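Local coordinates for exopolysaccharide biosynthesis protein (Pantoea stewartii subsp. stewartii DC283, PDB 6TGF), which modifies the exopolysaccharide biofilm of the bacterium that makes it, probably by hydrolysing the glycan, and has a fold like that of bacteriophage tailspikes, at residues B[38-43]-B[96-101]; B[170-175]-B[193-198]; B[442-447]-B[465-470]. All blocks are in the same frame, centred on the assembly; numbering follows the deposited sequence.

Interaction 1: residues B[38-43]-B[96-101]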
loop_
_atom_site.group_PDB
_atom_site.type_symbol
_atom_site.label_atom_id
_atom_site.label_comp_id
_atom_site.label_asym_id
_atom_site.label_seq_id
_atom_site.Cartn_x
_atom_site.Cartn_y
_atom_site.Cartn_z
ATOM N N VAL B 38 -78.030 1.480 -7.229
ATOM C CA VAL B 38 -77.746 1.238 -5.782
ATOM C C VAL B 38 -77.127 2.513 -5.197
ATOM O O VAL B 38 -76.305 3.141 -5.887
ATOM C CB VAL B 38 -76.825 0.014 -5.598
ATOM C CG1 VAL B 38 -76.315 -0.128 -4.171
ATOM C CG2 VAL B 38 -77.503 -1.272 -6.040
ATOM N N ASP B 39 -77.521 2.883 -3.975
ATOM C CA ASP B 39 -76.957 4.044 -3.233
ATOM C C ASP B 39 -75.600 3.645 -2.645
ATOM O O ASP B 39 -75.432 2.461 -2.293
ATOM C CB ASP B 39 -77.917 4.530 -2.144
ATOM C CG ASP B 39 -79.206 5.125 -2.684
ATOM O OD1 ASP B 39 -79.172 5.671 -3.803
ATOM O OD2 ASP B 39 -80.233 5.034 -1.982
ATOM N N ALA B 40 -74.674 4.602 -2.543
ATOM C CA ALA B 40 -73.319 4.421 -1.967
ATOM C C ALA B 40 -73.434 3.878 -0.537
ATOM O O ALA B 40 -72.622 3.011 -0.166
ATOM C CB ALA B 40 -72.562 5.726 -2.006
ATOM N N THR B 41 -74.426 4.357 0.218
ATOM C CA THR B 41 -74.676 4.005 1.642
ATOM C C THR B 41 -75.289 2.601 1.766
ATOM O O THR B 41 -75.336 2.092 2.902
ATOM C CB THR B 41 -75.579 5.056 2.300
ATOM O OG1 THR B 41 -76.776 5.149 1.525
ATOM C CG2 THR B 41 -74.922 6.415 2.396
ATOM N N ALA B 42 -75.743 2.004 0.656
ATOM C CA ALA B 42 -76.381 0.665 0.602
ATOM C C ALA B 42 -75.373 -0.403 0.149
ATOM O O ALA B 42 -75.782 -1.578 0.042
ATOM C CB ALA B 42 -77.579 0.707 -0.314
ATOM N N ILE B 43 -74.115 -0.024 -0.107
ATOM C CA ILE B 43 -73.026 -0.961 -0.519
ATOM C C ILE B 43 -72.449 -1.610 0.737
ATOM O O ILE B 43 -72.117 -0.911 1.691
ATOM C CB ILE B 43 -71.952 -0.235 -1.359
ATOM C CG1 ILE B 43 -72.533 0.216 -2.704
ATOM C CG2 ILE B 43 -70.703 -1.094 -1.520
ATOM C CD1 ILE B 43 -71.535 0.311 -3.834
ATOM N N GLY B 96 -70.247 8.950 -10.831
ATOM C CA GLY B 96 -70.052 8.396 -9.477
ATOM C C GLY B 96 -71.203 7.508 -9.031
ATOM O O GLY B 96 -71.148 7.020 -7.887
ATOM N N ASN B 97 -72.203 7.293 -9.891
ATOM C CA ASN B 97 -73.411 6.481 -9.578
ATOM C C ASN B 97 -73.034 4.997 -9.547
ATOM O O ASN B 97 -72.073 4.613 -10.240
ATOM C CB ASN B 97 -74.544 6.721 -10.578
ATOM C CG ASN B 97 -74.939 8.177 -10.692
ATOM O OD1 ASN B 97 -74.419 9.027 -9.971
ATOM N ND2 ASN B 97 -75.858 8.475 -11.596
ATOM N N LEU B 98 -73.783 4.201 -8.778
ATOM C CA LEU B 98 -73.552 2.747 -8.580
ATOM C C LEU B 98 -74.774 1.964 -9.066
ATOM O O LEU B 98 -75.902 2.350 -8.717
ATOM C CB LEU B 98 -73.300 2.484 -7.095
ATOM C CG LEU B 98 -72.098 3.212 -6.500
ATOM C CD1 LEU B 98 -72.362 3.591 -5.054
ATOM C CD2 LEU B 98 -70.839 2.371 -6.622
ATOM N N ALA B 99 -74.541 0.909 -9.847
ATOM C CA ALA B 99 -75.545 -0.103 -10.238
ATOM C C ALA B 99 -74.936 -1.493 -10.031
ATOM O O ALA B 99 -73.754 -1.671 -10.377
ATOM C CB ALA B 99 -75.972 0.112 -11.667
ATOM N N GLN B 100 -75.701 -2.429 -9.464
ATOM C CA GLN B 100 -75.267 -3.841 -9.305
ATOM C C GLN B 100 -75.403 -4.534 -10.663
ATOM O O GLN B 100 -76.527 -4.555 -11.204
ATOM C CB GLN B 100 -76.078 -4.569 -8.233
ATOM C CG GLN B 100 -75.483 -5.924 -7.872
ATOM C CD GLN B 100 -76.277 -6.661 -6.823
ATOM O OE1 GLN B 100 -77.102 -6.085 -6.115
ATOM N NE2 GLN B 100 -76.026 -7.955 -6.713
ATOM N N ILE B 101 -74.296 -5.069 -11.185
ATOM C CA ILE B 101 -74.228 -5.717 -12.530
ATOM C C ILE B 101 -74.488 -7.218 -12.360
ATOM O O ILE B 101 -74.175 -7.759 -11.281
ATOM C CB ILE B 101 -72.898 -5.407 -13.256
ATOM C CG1 ILE B 101 -71.658 -5.605 -12.381
ATOM C CG2 ILE B 101 -72.925 -4.004 -13.840
ATOM C CD1 ILE B 101 -71.172 -7.021 -12.314
HETATM O O HOH W 1 -75.130 5.656 -6.720
#
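Val-38 and Leu-98 meet through their backbones where the chain leaves the short strand 36-38 and runs past the start of strand 98-101. Val-38 N gives a nearly straight bond to Leu-98 O (2.7 Å, 177° at the hydrogen), with the donor standing above the carbonyl plane. On the other side of this pair a water takes the place of a direct bond: it donates to Val-38 O at 2.9 Å and accepts from Leu-98 N. Beyond Val-38 the chain turns away through the 3-10 segment 40-42, closed by a bond from Ala-42 N to Asp-39 O (3.0 Å). This is the edge of the five-stranded antiparallel sheet of the head-binding region, in which strand 98-101 lies between 36-38 and 89-92. The turn brings Ala-40 and Ile-43 round to the side chain of Leu-98. Leu-98 CD1 lies between Ala-40 and Ile-43 CD1, set against the Ala-40 backbone at CA (3.3 Å) as well as against CB, whereas Leu-98 CD2 meets Ile-43 CD1 alone, at 3.5 Å. The Leu-98 and Ile-43 side chains cross at about a right angle. Both also touch Ile-123 of strand 121-124, and Ile-43 touches Phe-90. Further along strand 98-101, Val-38 CG2 rests at 4.2 Å from Gln-100 CB, while Gln-100 carries the backbone pairing onward to Lys-36.

Interaction 2: residues B[170-175]-B[193-198]; sequences IPSVDD and WHPGLE. With EDO (1,2-ethanediol), chain C.
Trp-193 begins the segment with two contacts to Val-173, one through its carbonyl and one through its ring. Trp-193 O accepts from Val-173 N (3.0 Å, 163° at the hydrogen), the donor lying in the carbonyl plane. The bond from CA to CB of Trp-193 points away from 170-175, but the end of the side chain comes nearer. Val-173 CG2 sits over the six-membered ring of Trp-193, 3.4 Å from its centroid, in a CH-pi contact, and Val-173 CG1 lies nearer the five-membered part, 3.6 Å from Trp-193 CD2. The same carbonyl oxygen also receives a water that lies next to the ethanediol and accepts weakly from Asp-174 N. His-194 follows, its ring centre over Trp-193 CE3, its NE2 bonded to Gly-242 O and its edge next to the ethanediol, whose O1 donates to Asp-174 OD2. Pro-195 then lays CG against Ser-172 CB at 3.7 Å. Ser-172 is the N-cap of helix 173-176: its OG accepts weakly from Asp-175 N and donates to Asp-175 OD2 (2.8 Å). Gly-196, within the type II turn from His-194 to Leu-197, is joined to Pro-171 O by a second water, 2.9 Å from Gly-196 N. The loop that connects strand 187-190 to strand 202-207 thus packs against the N-terminal end of helix 173-176; Val-173 also touches Leu-190, and the Trp-193 ring meets Phe-219 of strand 218-221.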
loop_
_atom_site.group_PDB
_atom_site.type_symbol
_atom_site.label_atom_id
_atom_site.label_comp_id
_atom_site.label_asym_id
_atom_site.label_seq_id
_atom_site.Cartn_x
_atom_site.Cartn_y
_atom_site.Cartn_z
ATOM N N ILE B 170 -46.426 -1.528 -16.960
ATOM C CA ILE B 170 -46.855 -0.241 -16.335
ATOM C C ILE B 170 -45.751 0.791 -16.564
ATOM O O ILE B 170 -44.580 0.506 -16.328
ATOM C CB ILE B 170 -47.187 -0.457 -14.842
ATOM C CG1 ILE B 170 -48.337 -1.457 -14.678
ATOM C CG2 ILE B 170 -47.474 0.867 -14.144
ATOM C CD1 ILE B 170 -48.832 -1.634 -13.257
ATOM N N PRO B 171 -46.080 2.009 -17.054
ATOM C CA PRO B 171 -45.057 2.975 -17.464
ATOM C C PRO B 171 -44.293 3.686 -16.331
ATOM O O PRO B 171 -43.131 3.983 -16.545
ATOM C CB PRO B 171 -45.852 3.998 -18.295
ATOM C CG PRO B 171 -47.260 3.929 -17.747
ATOM C CD PRO B 171 -47.448 2.499 -17.288
ATOM N N SER B 172 -44.934 3.946 -15.183
ATOM C CA SER B 172 -44.366 4.735 -14.054
ATOM C C SER B 172 -44.855 4.193 -12.705
ATOM O O SER B 172 -45.842 3.432 -12.702
ATOM C CB SER B 172 -44.708 6.193 -14.207
ATOM O OG SER B 172 -46.113 6.395 -14.139
ATOM N N VAL B 173 -44.197 4.577 -11.602
ATOM C CA VAL B 173 -44.603 4.174 -10.218
ATOM C C VAL B 173 -45.905 4.904 -9.870
ATOM O O VAL B 173 -46.724 4.320 -9.134
ATOM C CB VAL B 173 -43.519 4.426 -9.148
ATOM C CG1 VAL B 173 -42.175 3.837 -9.534
ATOM C CG2 VAL B 173 -43.365 5.892 -8.794
ATOM N N ASP B 174 -46.072 6.135 -10.371
ATOM C CA ASP B 174 -47.331 6.924 -10.271
ATOM C C ASP B 174 -48.506 6.029 -10.684
ATOM O O ASP B 174 -49.501 5.973 -9.931
ATOM C CB ASP B 174 -47.272 8.189 -11.135
ATOM C CG ASP B 174 -46.404 9.306 -10.573
ATOM O OD1 ASP B 174 -45.893 9.156 -9.445
ATOM O OD2 ASP B 174 -46.241 10.323 -11.277
ATOM N N ASP B 175 -48.376 5.344 -11.825
ATOM C CA ASP B 175 -49.406 4.427 -12.384
ATOM C C ASP B 175 -49.419 3.114 -11.587
ATOM O O ASP B 175 -50.518 2.544 -11.423
ATOM C CB ASP B 175 -49.178 4.190 -13.879
ATOM C CG ASP B 175 -49.455 5.419 -14.731
ATOM O OD1 ASP B 175 -50.597 5.919 -14.684
ATOM O OD2 ASP B 175 -48.524 5.877 -15.421
ATOM N N TRP B 193 -39.149 3.999 -13.452
ATOM C CA TRP B 193 -39.632 4.742 -12.257
ATOM C C TRP B 193 -40.466 5.939 -12.725
ATOM O O TRP B 193 -41.663 5.994 -12.387
ATOM C CB TRP B 193 -38.455 5.173 -11.371
ATOM C CG TRP B 193 -38.793 5.310 -9.919
ATOM C CD1 TRP B 193 -38.432 4.458 -8.916
ATOM C CD2 TRP B 193 -39.551 6.362 -9.294
ATOM N NE1 TRP B 193 -38.910 4.903 -7.714
ATOM C CE2 TRP B 193 -39.602 6.068 -7.914
ATOM C CE3 TRP B 193 -40.190 7.518 -9.761
ATOM C CZ2 TRP B 193 -40.267 6.888 -7.002
ATOM C CZ3 TRP B 193 -40.848 8.325 -8.860
ATOM C CH2 TRP B 193 -40.885 8.013 -7.499
ATOM N N HIS B 194 -39.845 6.845 -13.490
ATOM C CA HIS B 194 -40.466 8.067 -14.070
ATOM C C HIS B 194 -40.936 7.782 -15.494
ATOM O O HIS B 194 -40.298 7.016 -16.212
ATOM C CB HIS B 194 -39.473 9.236 -14.040
ATOM C CG HIS B 194 -39.119 9.688 -12.665
ATOM N ND1 HIS B 194 -39.995 10.410 -11.880
ATOM C CD2 HIS B 194 -37.995 9.531 -11.934
ATOM C CE1 HIS B 194 -39.425 10.680 -10.724
ATOM N NE2 HIS B 194 -38.199 10.151 -10.732
ATOM N N PRO B 195 -42.049 8.397 -15.962
ATOM C CA PRO B 195 -42.549 8.155 -17.317
ATOM C C PRO B 195 -41.509 8.449 -18.411
ATOM O O PRO B 195 -41.046 9.574 -18.495
ATOM C CB PRO B 195 -43.748 9.109 -17.450
ATOM C CG PRO B 195 -44.166 9.405 -16.028
ATOM C CD PRO B 195 -42.891 9.345 -15.215
ATOM N N GLY B 196 -41.145 7.423 -19.188
ATOM C CA GLY B 196 -40.410 7.546 -20.463
ATOM C C GLY B 196 -38.908 7.746 -20.302
ATOM O O GLY B 196 -38.292 8.220 -21.275
ATOM N N LEU B 197 -38.326 7.394 -19.149
ATOM C CA LEU B 197 -36.864 7.523 -18.875
ATOM C C LEU B 197 -36.166 6.159 -18.972
ATOM O O LEU B 197 -34.921 6.148 -19.044
ATOM C CB LEU B 197 -36.656 8.128 -17.481
ATOM C CG LEU B 197 -37.179 9.548 -17.266
ATOM C CD1 LEU B 197 -36.490 10.198 -16.078
ATOM C CD2 LEU B 197 -36.997 10.413 -18.503
ATOM N N GLU B 198 -36.932 5.061 -18.963
ATOM C CA GLU B 198 -36.452 3.647 -18.953
ATOM C C GLU B 198 -35.199 3.503 -18.074
ATOM O O GLU B 198 -34.229 2.861 -18.524
ATOM C CB GLU B 198 -36.269 3.114 -20.378
ATOM C CG GLU B 198 -35.387 3.952 -21.284
ATOM C CD GLU B 198 -35.401 3.490 -22.732
ATOM O OE1 GLU B 198 -36.049 2.460 -23.018
ATOM O OE2 GLU B 198 -34.770 4.164 -23.572
HETATM C C1 EDO C . -42.821 11.775 -12.874
HETATM O O1 EDO C . -43.335 11.205 -11.686
HETATM C C2 EDO C . -42.397 13.189 -12.718
HETATM O O2 EDO C . -41.986 13.522 -11.404
HETATM O O HOH W 2 -42.802 5.092 -19.095
HETATM O O HOH W 3 -43.648 8.155 -11.430
#

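Interaction 3: residues B[442-447]-B[465-470]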
loop_
_atom_site.group_PDB
_atom_site.type_symbol
_atom_site.label_atom_id
_atom_site.label_comp_id
_atom_site.label_asym_id
_atom_site.label_seq_id
_atom_site.Cartn_x
_atom_site.Cartn_y
_atom_site.Cartn_z
ATOM N N ASN B 442 3.168 9.211 -0.579
ATOM C CA ASN B 442 3.181 9.561 -2.023
ATOM C C ASN B 442 2.072 10.582 -2.308
ATOM O O ASN B 442 1.067 10.202 -2.938
ATOM C CB ASN B 442 3.054 8.305 -2.891
ATOM C CG ASN B 442 3.365 8.550 -4.352
ATOM O OD1 ASN B 442 3.723 9.659 -4.743
ATOM N ND2 ASN B 442 3.237 7.516 -5.169
ATOM N N GLY B 443 2.261 11.826 -1.859
ATOM C CA GLY B 443 1.290 12.926 -2.018
ATOM C C GLY B 443 1.936 14.176 -2.589
ATOM O O GLY B 443 3.092 14.463 -2.226
ATOM N N TRP B 444 1.212 14.891 -3.455
ATOM C CA TRP B 444 1.644 16.167 -4.088
ATOM C C TRP B 444 0.670 17.287 -3.703
ATOM O O TRP B 444 -0.550 17.090 -3.855
ATOM C CB TRP B 444 1.740 16.010 -5.610
ATOM C CG TRP B 444 2.857 15.128 -6.074
ATOM C CD1 TRP B 444 2.929 13.770 -5.971
ATOM C CD2 TRP B 444 4.064 15.543 -6.742
ATOM N NE1 TRP B 444 4.097 13.312 -6.516
ATOM C CE2 TRP B 444 4.816 14.375 -6.996
ATOM C CE3 TRP B 444 4.587 16.779 -7.141
ATOM C CZ2 TRP B 444 6.057 14.412 -7.632
ATOM C CZ3 TRP B 444 5.814 16.814 -7.769
ATOM C CH2 TRP B 444 6.536 15.645 -8.012
ATOM N N ILE B 445 1.196 18.407 -3.204
ATOM C CA ILE B 445 0.435 19.671 -2.969
ATOM C C ILE B 445 1.156 20.789 -3.730
ATOM O O ILE B 445 2.238 21.209 -3.278
ATOM C CB ILE B 445 0.291 19.977 -1.463
ATOM C CG1 ILE B 445 -0.377 18.820 -0.713
ATOM C CG2 ILE B 445 -0.452 21.289 -1.249
ATOM C CD1 ILE B 445 -0.258 18.903 0.793
ATOM N N GLU B 446 0.580 21.229 -4.851
ATOM C CA GLU B 446 1.207 22.192 -5.795
ATOM C C GLU B 446 0.332 23.444 -5.904
ATOM O O GLU B 446 -0.894 23.296 -6.060
ATOM C CB GLU B 446 1.395 21.547 -7.170
ATOM C CG GLU B 446 1.908 20.121 -7.110
ATOM C CD GLU B 446 2.411 19.590 -8.440
ATOM O OE1 GLU B 446 3.429 20.116 -8.933
ATOM O OE2 GLU B 446 1.778 18.663 -8.985
ATOM N N HIS B 447 0.952 24.625 -5.821
ATOM C CA HIS B 447 0.323 25.954 -6.063
ATOM C C HIS B 447 -0.834 26.190 -5.081
ATOM O O HIS B 447 -1.752 26.953 -5.434
ATOM C CB HIS B 447 -0.121 26.061 -7.530
ATOM C CG HIS B 447 0.829 25.437 -8.498
ATOM N ND1 HIS B 447 2.052 26.003 -8.806
ATOM C CD2 HIS B 447 0.748 24.297 -9.220
ATOM C CE1 HIS B 447 2.679 25.242 -9.680
ATOM N NE2 HIS B 447 1.900 24.188 -9.951
ATOM N N SER B 465 5.449 15.837 -1.651
ATOM C CA SER B 465 5.954 16.922 -2.530
ATOM C C SER B 465 5.125 18.187 -2.302
ATOM O O SER B 465 3.903 18.136 -2.522
ATOM C CB SER B 465 5.932 16.505 -3.976
ATOM O OG SER B 465 6.808 15.409 -4.197
ATOM N N LEU B 466 5.770 19.262 -1.842
ATOM C CA LEU B 466 5.205 20.636 -1.802
ATOM C C LEU B 466 5.952 21.481 -2.840
ATOM O O LEU B 466 7.184 21.606 -2.712
ATOM C CB LEU B 466 5.358 21.213 -0.390
ATOM C CG LEU B 466 4.790 20.359 0.743
ATOM C CD1 LEU B 466 5.244 20.884 2.095
ATOM C CD2 LEU B 466 3.272 20.304 0.678
ATOM N N GLU B 467 5.241 22.000 -3.845
ATOM C CA GLU B 467 5.819 22.807 -4.954
ATOM C C GLU B 467 5.032 24.113 -5.103
ATOM O O GLU B 467 3.805 24.043 -5.289
ATOM C CB GLU B 467 5.805 22.015 -6.263
ATOM C CG GLU B 467 6.700 20.786 -6.243
ATOM C CD GLU B 467 7.067 20.239 -7.614
ATOM O OE1 GLU B 467 7.990 19.398 -7.685
ATOM O OE2 GLU B 467 6.427 20.649 -8.609
ATOM N N ASP B 468 5.723 25.252 -5.006
ATOM C CA ASP B 468 5.177 26.613 -5.263
ATOM C C ASP B 468 3.998 26.888 -4.321
ATOM O O ASP B 468 3.017 27.513 -4.766
ATOM C CB ASP B 468 4.778 26.772 -6.732
ATOM C CG ASP B 468 4.418 28.198 -7.119
ATOM O OD1 ASP B 468 5.195 29.112 -6.778
ATOM O OD2 ASP B 468 3.357 28.382 -7.745
ATOM N N CYS B 469 4.100 26.454 -3.062
ATOM C CA CYS B 469 3.084 26.689 -2.001
ATOM C C CYS B 469 3.452 27.961 -1.231
ATOM O O CYS B 469 4.573 28.019 -0.688
ATOM C CB CYS B 469 2.969 25.487 -1.074
ATOM S SG CYS B 469 2.152 24.076 -1.862
ATOM N N LYS B 470 2.540 28.937 -1.204
ATOM C CA LYS B 470 2.766 30.301 -0.650
ATOM C C LYS B 470 3.297 30.197 0.783
ATOM O O LYS B 470 4.296 30.877 1.093
ATOM C CB LYS B 470 1.470 31.117 -0.683
ATOM C CG LYS B 470 1.623 32.577 -0.279
ATOM C CD LYS B 470 0.327 33.349 -0.303
ATOM C CE LYS B 470 0.490 34.772 0.182
ATOM N NZ LYS B 470 -0.757 35.550 0.004
#
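Backbone bonds pair Ile-445 with both Ser-465 and Glu-467 in a parallel ladder. Ser-465 N donates to Gly-443 O (2.8 Å), Ile-445 N to Ser-465 O, Glu-467 N to Ile-445 O, and His-447 N to Glu-467 O (3.0 Å). Strands 443-446 and 465-467 run 4.8 Å apart. Apolar contacts occupy one face, where Ile-445 and Leu-466 lie side by side, pointing the same way, with Ile-445 CB 3.7 Å from Leu-466 CD2; Ile-445 CG2 also meets Cys-469 SG. Parallel pairing of strands from successive coils, with aliphatic residues stacked in register, is characteristic of the parallel beta-helix; Leu-466 touches Pro-451 and Leu-487, consistent with an inward-facing side. On the other face, Ser-465 CB makes a CH-pi contact, 3.6 Å from the centroid of the Trp-444 six-membered ring; Ser-465 OG, weakly bonded to Asn-486, lies over the ring. The Glu-467 carboxylate meets the indole at its edge, OE1 being 3.4 Å from Trp-444 CZ3, its plane turned 75° from the ring. Among the polar groups, Glu-446 OE1 and Glu-467 OE2, two acceptors of like charge, approach without a hydrogen bond, their carboxylate planes 80° apart; Gln-422 holds Glu-446 OE2. His-447 ND1 donates to the anti lone pair of Asp-468 OD2 (2.9 Å, 171° at the hydrogen), while the imidazole stacks on His-423. Trp-444 also packs on Thr-412 of the second subunit.

In the fold
The three contacts follow one another along the chain, each closing before the next opens, and are strung out along an elongated molecule without touching. Interaction 1 lies in the N-terminal head-binding region, about 70 Å from the centre of the chain. Interaction 2, about 33 Å from interaction 1, centre to centre, lies beside the mixed sheet that precedes the beta-helix, at the start of helix 173-176 and the loop after strand 187-190. Interaction 3 belongs to the beta-helix itself, centre to centre about 50 Å from interaction 2 and 80 Å from interaction 1. No sheet is shared between them. Only interaction 3 is touched by another subunit of the trimer, consistent with tailspike-like packing of the beta-helices.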